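Local atomic coordinates of gamma-glutamylcyclotransferase (Homo sapiens, PDB entry 3CRY), a protein that catalyses the formation of 5-oxoproline from gamma-glutamyl dipeptides and can also induce cytochrome c release from mitochondria. Residues 94-98 / 99-103; 158-161 / 162-165; 145-149 / 150-154. The protein carries 1 engineered substitution. One frame throughout, in Å; residues are numbered along the deposited sequence.

All three contacts are local turns at the C-terminal end of a helix, each within one continuous run of residues, so none closes a long loop and none nests or crosses. Contact 1 comes first, ending helix 91-97 ahead of strand 106-114. Contact 3 follows, where helix 137-149 stops and the chain turns into helix 154-161; contact 2 then ends that helix. The last two have centres about 13 Å apart and touch directly, Leu-160 CD1 lying 3.5 Å from Ala-147 CB, which joins the two successive helices. Contact 1 sits across the chain's centre from both, its centre about 27 Å from that of contact 2 and about 26 Å from that of contact 3.

Contact 1 of 3, residues 94-98 / 99-103; sequences LDEQQ and GVKSG. Engineered in segment 94-98: Gln-98 (natural residue Glu).
Asp-95 O at the end of helix 91-97 is approached by several donors. Val-100 N reaches Asp-95 O at 3.4 Å, weak by length although nearly straight at 172°; Gln-98 N makes a second weak bond to it. Water 1 donates a further weak bond there and accepts from Lys-101 N at 2.9 Å, linking the Asp-95 carbonyl to the backbone of Lys-101. The sounder cross-bond is Gly-99 N to Glu-96 O, 3.1 Å, with the donor above the carbonyl plane. Val-100 CG2 sits 3.5 Å from Asp-95 O, since CG1 anti to the backbone N (chi1 172°) leaves CG2 beside that N. Glu-96 OE2 and Lys-101 NZ are 4.1 Å apart, opposite charges beyond salt-bridge range. The Asp-95 carboxylate turns elsewhere, to Arg-123 and Tyr-125. Gly-99 has a positive phi of 62°, and a CB there would clash with Gln-98 O. The pattern is consistent with a Schellman-type helix end whose outer bond is weak. It sits at the active site: Gln-98, engineered in place of the natural glutamate that acts as proton acceptor, is the residue that leaves the helix, with its side chain against Tyr-19.

Contact 2 of 3, residues 158-161 / 162-165; sequences EKLK and AIEP
Ile-163 folds back on the last turn of helix 154-161 and meets Leu-160 through both backbone and side chain. Its CD1 lies 4.0 Å from Leu-160 CD2, the two side chains running alongside each other and pointing the same way. Ile-163 CG1 rests 3.2 Å from Leu-160 O, a position that follows from CG1 lying beside the backbone N (chi1 -65°). Ile-163 N donates to Leu-160 O at 3.1 Å, with an N-H...O angle of 161° but from above the carbonyl plane. The Ile-163 side chain also touches Phe-53 of strand 49-56. With an alanine here, Leu-160 CD2 would probably be left without its apolar neighbour and a gap opened beside Phe-53.

One residue earlier, Ala-162 N is shared between Glu-158 O at 3.0 Å and Lys-159 O at 3.1 Å, both weak because bent, as the helix runs out. Ala-162 CB sits 3.4 Å from Glu-158 O. On the exposed side, Lys-161 bends at its third torsion and brings NZ to Glu-158 OE2 in a 3.3 Å salt bridge, entering on the syn side. Farther out, Lys-140 NZ hydrogen-bonds the carbonyls of both Lys-161 and Ile-163, tying the chain after the helix to helix 137-149. Leu-160 touches Ile-143, Cys-144 and Ala-147 of that helix and Leu-51 of strand 49-56, the strand that Ile-163 also meets.

Contact 3 of 3, residues 145-149 / 150-154; sequences MGAKE and NGLPL
Leu-152 closes over the end of helix 137-149, its CD2 lying 3.9 Å from Ala-147 CB; both residues are buried, and this is the tight side. The backbone fixes the approach: Leu-152 N bonds Ala-147 O at 3.1 Å with the donor in the carbonyl plane. One step in, Gly-151 N reaches Lys-148 O at 3.3 Å, coming from above that carbonyl plane. Together these two bonds define a Schellman motif with Gly-151 as its C-prime residue, and the positive phi of 74° there favours glycine. Asn-150 N continues the helical pattern to Gly-146 O at 3.0 Å, while Asn-150 CB lies 3.5 Å from Gly-146 O. Beyond the turn, Leu-152 packs on Val-82 and Val-43, so the apolar half of the contact faces the sheet.

The exposed side is made of Lys-148, Glu-149 and Gly-151, with the Lys-148 CB pointing away from the turn. Asn-150 lies between the two sides, packed against Val-82, Trp-84 and Phe-40 of the sheet. Glu-149 runs alongside it: chi1 of 170° puts Glu-149 CG beside the carbonyl carbon, 3.6 Å from Asn-150 N, and the carboxylate and amide planes are turned 56° from each other. The polar ends of this pair are engaged outside the turn: Glu-149 OE1 with Thr-28 OG1, and Asn-150 ND2 with both Leu-26 O and Thr-28 OG1. The chemistry is therefore divided: backbone bonds and a glycine end the helix, the Leu-152 and Ala-147 contact makes up the apolar part of the turn, and the carboxylate and amide tie the helix end to the start of helix 28-34 and the loop before it.

Contact 1 of 3, residues 94-98 / 99-103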
ATOM      1  N   LEU A  94       2.331 -15.512  -4.872  1.00 12.64           N
ATOM      2  CA  LEU A  94       2.985 -14.651  -3.881  1.00 12.60           C
ATOM      3  C   LEU A  94       1.944 -13.848  -3.103  1.00 12.95           C
ATOM      4  O   LEU A  94       2.015 -13.747  -1.876  1.00 13.42           O
ATOM      5  CB  LEU A  94       3.997 -13.733  -4.574  1.00 12.32           C
ATOM      6  CG  LEU A  94       4.992 -12.970  -3.690  1.00 12.34           C
ATOM      7  CD1 LEU A  94       5.786 -13.903  -2.743  1.00 12.33           C
ATOM      8  CD2 LEU A  94       5.916 -12.107  -4.554  1.00 12.05           C
ATOM      9  N   ASP A  95       0.952 -13.312  -3.822  1.00 13.65           N
ATOM     10  CA  ASP A  95      -0.179 -12.626  -3.195  1.00 14.58           C
ATOM     11  C   ASP A  95      -0.891 -13.514  -2.177  1.00 14.66           C
ATOM     12  O   ASP A  95      -1.175 -13.080  -1.055  1.00 15.41           O
ATOM     13  CB  ASP A  95      -1.190 -12.137  -4.251  1.00 14.39           C
ATOM     14  CG  ASP A  95      -0.660 -10.992  -5.120  1.00 15.12           C
ATOM     15  OD1 ASP A  95       0.479 -10.492  -4.918  1.00 15.40           O
ATOM     16  OD2 ASP A  95      -1.421 -10.583  -6.038  1.00 16.31           O
ATOM     17  N   GLU A  96      -1.183 -14.756  -2.571  1.00 14.74           N
ATOM     18  CA  GLU A  96      -1.865 -15.710  -1.702  0.50 15.15           C
ATOM     19  C   GLU A  96      -1.064 -15.982  -0.432  1.00 14.53           C
ATOM     20  O   GLU A  96      -1.618 -16.080   0.668  1.00 13.79           O
ATOM     21  CB  GLU A  96      -2.142 -17.009  -2.464  0.50 15.72           C
ATOM     22  CG  GLU A  96      -3.570 -17.107  -2.971  0.50 18.70           C
ATOM     23  CD  GLU A  96      -4.518 -17.580  -1.898  0.50 21.77           C
ATOM     24  OE1 GLU A  96      -4.117 -18.488  -1.141  0.50 24.56           O
ATOM     25  OE2 GLU A  96      -5.652 -17.064  -1.795  0.50 21.76           O
ATOM     26  N   GLN A  97       0.250 -16.095  -0.588  1.00 13.30           N
ATOM     27  CA  GLN A  97       1.140 -16.314   0.555  1.00 12.57           C
ATOM     28  C   GLN A  97       1.072 -15.207   1.599  1.00 12.27           C
ATOM     29  O   GLN A  97       1.226 -15.460   2.802  1.00 12.31           O
ATOM     30  CB  GLN A  97       2.570 -16.461   0.068  1.00 12.14           C
ATOM     31  CG  GLN A  97       2.781 -17.716  -0.787  1.00 11.70           C
ATOM     32  CD  GLN A  97       4.108 -17.713  -1.487  1.00 13.68           C
ATOM     33  OE1 GLN A  97       5.112 -17.286  -0.922  1.00 14.68           O
ATOM     34  NE2 GLN A  97       4.125 -18.173  -2.735  1.00 13.25           N
ATOM     35  N   GLN A  98       0.831 -13.979   1.139  1.00 12.14           N
ATOM     36  CA  GLN A  98       0.803 -12.813   2.010  1.00 12.75           C
ATOM     37  C   GLN A  98      -0.608 -12.508   2.535  1.00 12.80           C
ATOM     38  O   GLN A  98      -0.818 -11.477   3.198  1.00 13.31           O
ATOM     39  CB  GLN A  98       1.353 -11.585   1.278  1.00 13.20           C
ATOM     40  CG  GLN A  98       2.779 -11.735   0.763  1.00 16.17           C
ATOM     41  CD  GLN A  98       3.793 -11.803   1.880  1.00 20.88           C
ATOM     42  OE1 GLN A  98       3.635 -11.165   2.927  1.00 25.58           O
ATOM     43  NE2 GLN A  98       4.856 -12.558   1.663  1.00 26.02           N
ATOM     44  N   GLY A  99      -1.569 -13.385   2.232  1.00 12.18           N
ATOM     45  CA  GLY A  99      -2.927 -13.255   2.783  1.00 12.01           C
ATOM     46  C   GLY A  99      -3.618 -11.958   2.358  1.00 11.89           C
ATOM     47  O   GLY A  99      -4.381 -11.352   3.125  1.00 11.58           O
ATOM     48  N   VAL A 100      -3.338 -11.526   1.134  1.00 11.51           N
ATOM     49  CA  VAL A 100      -3.942 -10.287   0.613  1.00 11.38           C
ATOM     50  C   VAL A 100      -5.471 -10.389   0.688  1.00 11.92           C
ATOM     51  O   VAL A 100      -6.153  -9.451   1.107  1.00 10.67           O
ATOM     52  CB  VAL A 100      -3.465  -9.957  -0.836  1.00 11.64           C
ATOM     53  CG1 VAL A 100      -4.250  -8.765  -1.431  1.00 10.71           C
ATOM     54  CG2 VAL A 100      -1.984  -9.662  -0.869  1.00 11.07           C
ATOM     55  N   LYS A 101      -6.014 -11.542   0.299  1.00 12.91           N
ATOM     56  CA  LYS A 101      -7.485 -11.674   0.285  1.00 13.85           C
ATOM     57  C   LYS A 101      -8.144 -11.662   1.665  1.00 14.66           C
ATOM     58  O   LYS A 101      -9.336 -11.331   1.769  1.00 14.82           O
ATOM     59  CB  LYS A 101      -7.904 -12.902  -0.520  1.00 14.41           C
ATOM     60  CG  LYS A 101      -7.729 -12.693  -2.024  1.00 15.27           C
ATOM     61  CD  LYS A 101      -8.221 -13.914  -2.783  1.00 20.39           C
ATOM     62  CE  LYS A 101      -7.767 -13.930  -4.231  1.00 23.24           C
ATOM     63  NZ  LYS A 101      -7.825 -15.341  -4.761  1.00 24.55           N
ATOM     64  N   SER A 102      -7.388 -11.989   2.715  1.00 14.05           N
ATOM     65  CA  SER A 102      -7.918 -11.905   4.080  1.00 13.82           C
ATOM     66  C   SER A 102      -7.545 -10.583   4.767  1.00 12.65           C
ATOM     67  O   SER A 102      -7.785 -10.390   5.963  1.00 12.61           O
ATOM     68  CB  SER A 102      -7.497 -13.130   4.912  1.00 14.78           C
ATOM     69  OG  SER A 102      -6.110 -13.139   5.160  1.00 18.37           O
ATOM     70  N   GLY A 103      -6.950  -9.674   3.995  1.00 11.48           N
ATOM     71  CA  GLY A 103      -6.690  -8.329   4.494  1.00 10.28           C
ATOM     72  C   GLY A 103      -5.398  -8.211   5.264  1.00  8.96           C
ATOM     73  O   GLY A 103      -5.206  -7.211   5.992  1.00  9.01           O
TER
HETATM   74  O   HOH W   1      -4.554 -13.786  -0.738  1.00 17.88           O

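Contact 2 of 3, residues 158-161 / 162-165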
ATOM      1  N   GLU A 158      23.087  -4.849  12.405  1.00 10.60           N
ATOM      2  CA  GLU A 158      23.097  -4.504  13.829  1.00 11.18           C
ATOM      3  C   GLU A 158      21.741  -3.987  14.327  1.00 10.78           C
ATOM      4  O   GLU A 158      21.297  -4.340  15.421  1.00 10.70           O
ATOM      5  CB  GLU A 158      24.235  -3.505  14.134  1.00 11.61           C
ATOM      6  CG  GLU A 158      25.623  -4.151  14.060  1.00 14.44           C
ATOM      7  CD  GLU A 158      25.771  -5.350  14.983  1.00 18.98           C
ATOM      8  OE1 GLU A 158      25.531  -5.201  16.210  1.00 22.89           O
ATOM      9  OE2 GLU A 158      26.103  -6.447  14.478  1.00 20.76           O
ATOM     10  N   LYS A 159      21.070  -3.169  13.511  1.00 10.42           N
ATOM     11  CA  LYS A 159      19.722  -2.723  13.810  1.00 11.50           C
ATOM     12  C   LYS A 159      18.743  -3.915  13.941  1.00  9.58           C
ATOM     13  O   LYS A 159      17.944  -3.974  14.877  1.00  8.95           O
ATOM     14  CB  LYS A 159      19.219  -1.754  12.736  1.00 11.26           C
ATOM     15  CG  LYS A 159      19.844  -0.379  12.765  1.00 15.87           C
ATOM     16  CD  LYS A 159      19.071   0.583  11.832  1.00 15.21           C
ATOM     17  CE  LYS A 159      17.579   0.795  12.227  1.00 20.29           C
ATOM     18  NZ  LYS A 159      16.969   1.983  11.512  1.00 20.08           N
ATOM     19  N   LEU A 160      18.798  -4.860  13.000  1.00  8.86           N
ATOM     20  CA  LEU A 160      17.945  -6.054  13.109  1.00  7.72           C
ATOM     21  C   LEU A 160      18.237  -6.874  14.370  1.00  8.36           C
ATOM     22  O   LEU A 160      17.319  -7.356  15.047  1.00  8.21           O
ATOM     23  CB  LEU A 160      18.103  -6.974  11.888  1.00  7.47           C
ATOM     24  CG  LEU A 160      17.636  -6.325  10.577  1.00  7.82           C
ATOM     25  CD1 LEU A 160      18.079  -7.235   9.412  1.00  8.07           C
ATOM     26  CD2 LEU A 160      16.118  -6.038  10.587  1.00  8.70           C
ATOM     27  N   LYS A 161      19.518  -7.025  14.678  1.00  7.48           N
ATOM     28  CA  LYS A 161      19.921  -7.773  15.871  1.00  7.89           C
ATOM     29  C   LYS A 161      19.485  -7.072  17.169  1.00  8.00           C
ATOM     30  O   LYS A 161      19.338  -7.727  18.201  1.00  9.05           O
ATOM     31  CB  LYS A 161      21.434  -8.017  15.862  1.00  7.98           C
ATOM     32  CG  LYS A 161      21.879  -8.969  14.752  1.00  9.14           C
ATOM     33  CD  LYS A 161      23.368  -8.894  14.512  1.00 14.33           C
ATOM     34  CE  LYS A 161      24.145  -9.625  15.601  1.00 16.17           C
ATOM     35  NZ  LYS A 161      25.632  -9.581  15.328  1.00 21.79           N
ATOM     36  N   ALA A 162      19.274  -5.759  17.098  1.00  8.42           N
ATOM     37  CA  ALA A 162      18.856  -4.960  18.248  1.00  8.40           C
ATOM     38  C   ALA A 162      17.355  -5.088  18.529  1.00  9.08           C
ATOM     39  O   ALA A 162      16.874  -4.619  19.554  1.00 10.45           O
ATOM     40  CB  ALA A 162      19.243  -3.503  18.046  1.00  8.71           C
ATOM     41  N   ILE A 163      16.612  -5.761  17.653  1.00  8.54           N
ATOM     42  CA  ILE A 163      15.151  -5.863  17.851  1.00  9.44           C
ATOM     43  C   ILE A 163      14.835  -6.683  19.099  1.00  8.92           C
ATOM     44  O   ILE A 163      15.393  -7.770  19.270  1.00  9.20           O
ATOM     45  CB  ILE A 163      14.481  -6.517  16.625  1.00  8.86           C
ATOM     46  CG1 ILE A 163      14.644  -5.609  15.395  1.00 10.14           C
ATOM     47  CG2 ILE A 163      12.996  -6.806  16.898  1.00 11.25           C
ATOM     48  CD1 ILE A 163      14.214  -6.267  14.087  1.00 10.89           C
ATOM     49  N   GLU A 164      13.943  -6.188  19.958  1.00  9.83           N
ATOM     50  CA  GLU A 164      13.575  -6.953  21.154  1.00  9.75           C
ATOM     51  C   GLU A 164      12.415  -7.919  20.823  1.00  9.31           C
ATOM     52  O   GLU A 164      11.325  -7.467  20.463  1.00  9.81           O
ATOM     53  CB  GLU A 164      13.208  -6.012  22.314  1.00 11.54           C
ATOM     54  CG  GLU A 164      14.421  -5.219  22.861  1.00 11.78           C
ATOM     55  CD  GLU A 164      15.244  -5.992  23.924  1.00 15.75           C
ATOM     56  OE1 GLU A 164      14.815  -7.087  24.332  1.00 13.68           O
ATOM     57  OE2 GLU A 164      16.328  -5.499  24.368  1.00 17.36           O
ATOM     58  N   PRO A 165      12.647  -9.239  20.930  1.00  9.06           N
ATOM     59  CA  PRO A 165      11.589 -10.200  20.574  1.00  8.93           C
ATOM     60  C   PRO A 165      10.597 -10.371  21.717  1.00  9.80           C
ATOM     61  O   PRO A 165      10.821  -9.861  22.841  1.00 10.70           O
ATOM     62  CB  PRO A 165      12.367 -11.503  20.304  1.00  9.50           C
ATOM     63  CG  PRO A 165      13.554 -11.403  21.249  1.00  8.16           C
ATOM     64  CD  PRO A 165      13.881  -9.921  21.378  1.00  8.65           C
TER

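Contact 3 of 3, residues 145-149 / 150-154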
ATOM      1  N   MET A 145      19.309 -14.145   9.940  1.00  7.35           N
ATOM      2  CA  MET A 145      20.029 -15.107   9.076  1.00  8.91           C
ATOM      3  C   MET A 145      20.006 -14.677   7.616  1.00  8.53           C
ATOM      4  O   MET A 145      21.030 -14.719   6.930  1.00  8.16           O
ATOM      5  CB  MET A 145      19.413 -16.497   9.198  1.00  8.66           C
ATOM      6  CG  MET A 145      19.790 -17.210  10.491  1.00 10.02           C
ATOM      7  SD  MET A 145      18.902 -18.778  10.671  1.00 14.51           S
ATOM      8  CE  MET A 145      19.492 -19.699   9.251  1.00 14.16           C
ATOM      9  N   GLY A 146      18.823 -14.270   7.158  1.00  7.16           N
ATOM     10  CA  GLY A 146      18.661 -13.837   5.762  1.00  6.41           C
ATOM     11  C   GLY A 146      19.461 -12.571   5.483  1.00  7.08           C
ATOM     12  O   GLY A 146      20.063 -12.427   4.408  1.00  6.28           O
ATOM     13  N   ALA A 147      19.462 -11.641   6.441  1.00  5.96           N
ATOM     14  CA  ALA A 147      20.180 -10.377   6.265  1.00  7.28           C
ATOM     15  C   ALA A 147      21.684 -10.648   6.115  1.00  7.49           C
ATOM     16  O   ALA A 147      22.373 -10.034   5.295  1.00  7.66           O
ATOM     17  CB  ALA A 147      19.896  -9.438   7.447  1.00  6.84           C
ATOM     18  N   LYS A 148      22.195 -11.582   6.910  1.00  7.49           N
ATOM     19  CA  LYS A 148      23.619 -11.907   6.863  1.00  8.49           C
ATOM     20  C   LYS A 148      23.968 -12.659   5.574  1.00  8.85           C
ATOM     21  O   LYS A 148      24.915 -12.299   4.868  1.00  9.16           O
ATOM     22  CB  LYS A 148      23.974 -12.755   8.084  1.00  8.12           C
ATOM     23  CG  LYS A 148      25.426 -13.146   8.146  1.00 10.23           C
ATOM     24  CD  LYS A 148      25.705 -13.806   9.487  1.00 14.13           C
ATOM     25  CE  LYS A 148      27.186 -13.863   9.743  1.00 19.57           C
ATOM     26  NZ  LYS A 148      27.697 -15.161   9.280  1.00 23.85           N
ATOM     27  N   GLU A 149      23.177 -13.683   5.254  1.00  8.14           N
ATOM     28  CA  GLU A 149      23.401 -14.532   4.078  1.00  8.90           C
ATOM     29  C   GLU A 149      23.441 -13.735   2.779  1.00  8.81           C
ATOM     30  O   GLU A 149      24.254 -14.014   1.887  1.00  8.87           O
ATOM     31  CB  GLU A 149      22.276 -15.570   4.001  1.00  9.08           C
ATOM     32  CG  GLU A 149      22.212 -16.394   2.724  1.00 11.01           C
ATOM     33  CD  GLU A 149      20.971 -17.274   2.694  1.00 10.75           C
ATOM     34  OE1 GLU A 149      19.873 -16.723   2.446  1.00 14.89           O
ATOM     35  OE2 GLU A 149      21.090 -18.500   2.950  1.00 17.18           O
ATOM     36  N   ASN A 150      22.527 -12.779   2.659  1.00  9.52           N
ATOM     37  CA  ASN A 150      22.366 -12.039   1.416  1.00 10.34           C
ATOM     38  C   ASN A 150      23.067 -10.677   1.368  1.00 10.86           C
ATOM     39  O   ASN A 150      22.840  -9.890   0.459  1.00 11.74           O
ATOM     40  CB  ASN A 150      20.879 -12.008   1.005  1.00 10.93           C
ATOM     41  CG  ASN A 150      20.414 -13.337   0.418  1.00 11.09           C
ATOM     42  OD1 ASN A 150      21.103 -13.948  -0.414  1.00 13.13           O
ATOM     43  ND2 ASN A 150      19.260 -13.815   0.868  1.00 10.96           N
ATOM     44  N   GLY A 151      23.919 -10.410   2.354  1.00 10.14           N
ATOM     45  CA  GLY A 151      24.827  -9.257   2.309  1.00 11.11           C
ATOM     46  C   GLY A 151      24.213  -7.881   2.538  1.00 10.49           C
ATOM     47  O   GLY A 151      24.653  -6.908   1.921  1.00 11.23           O
ATOM     48  N   LEU A 152      23.213  -7.766   3.422  1.00  9.29           N
ATOM     49  CA  LEU A 152      22.725  -6.420   3.780  1.00  9.75           C
ATOM     50  C   LEU A 152      23.842  -5.674   4.539  1.00  9.81           C
ATOM     51  O   LEU A 152      24.705  -6.315   5.150  1.00  9.54           O
ATOM     52  CB  LEU A 152      21.440  -6.506   4.617  1.00  8.52           C
ATOM     53  CG  LEU A 152      20.112  -6.568   3.855  1.00 10.85           C
ATOM     54  CD1 LEU A 152      20.034  -7.625   2.801  1.00 15.17           C
ATOM     55  CD2 LEU A 152      18.961  -6.686   4.831  1.00  9.31           C
ATOM     56  N   PRO A 153      23.851  -4.322   4.486  1.00 10.28           N
ATOM     57  CA  PRO A 153      24.921  -3.575   5.179  1.00 10.42           C
ATOM     58  C   PRO A 153      25.065  -3.966   6.651  1.00 11.63           C
ATOM     59  O   PRO A 153      24.069  -4.190   7.349  1.00 10.65           O
ATOM     60  CB  PRO A 153      24.497  -2.100   4.997  1.00 10.38           C
ATOM     61  CG  PRO A 153      23.749  -2.128   3.658  1.00 10.59           C
ATOM     62  CD  PRO A 153      22.924  -3.411   3.784  1.00  9.95           C
ATOM     63  N   LEU A 154      26.307  -4.061   7.126  1.00 12.46           N
ATOM     64  CA  LEU A 154      26.526  -4.586   8.472  1.00 13.49           C
ATOM     65  C   LEU A 154      25.853  -3.726   9.534  1.00 13.54           C
ATOM     66  O   LEU A 154      25.398  -4.250  10.555  1.00 13.00           O
ATOM     67  CB  LEU A 154      28.035  -4.783   8.765  1.00 14.56           C
ATOM     68  CG  LEU A 154      28.787  -5.726   7.797  1.00 17.43           C
ATOM     69  CD1 LEU A 154      30.264  -5.378   7.749  1.00 20.77           C
ATOM     70  CD2 LEU A 154      28.616  -7.216   8.132  1.00 20.13           C
TER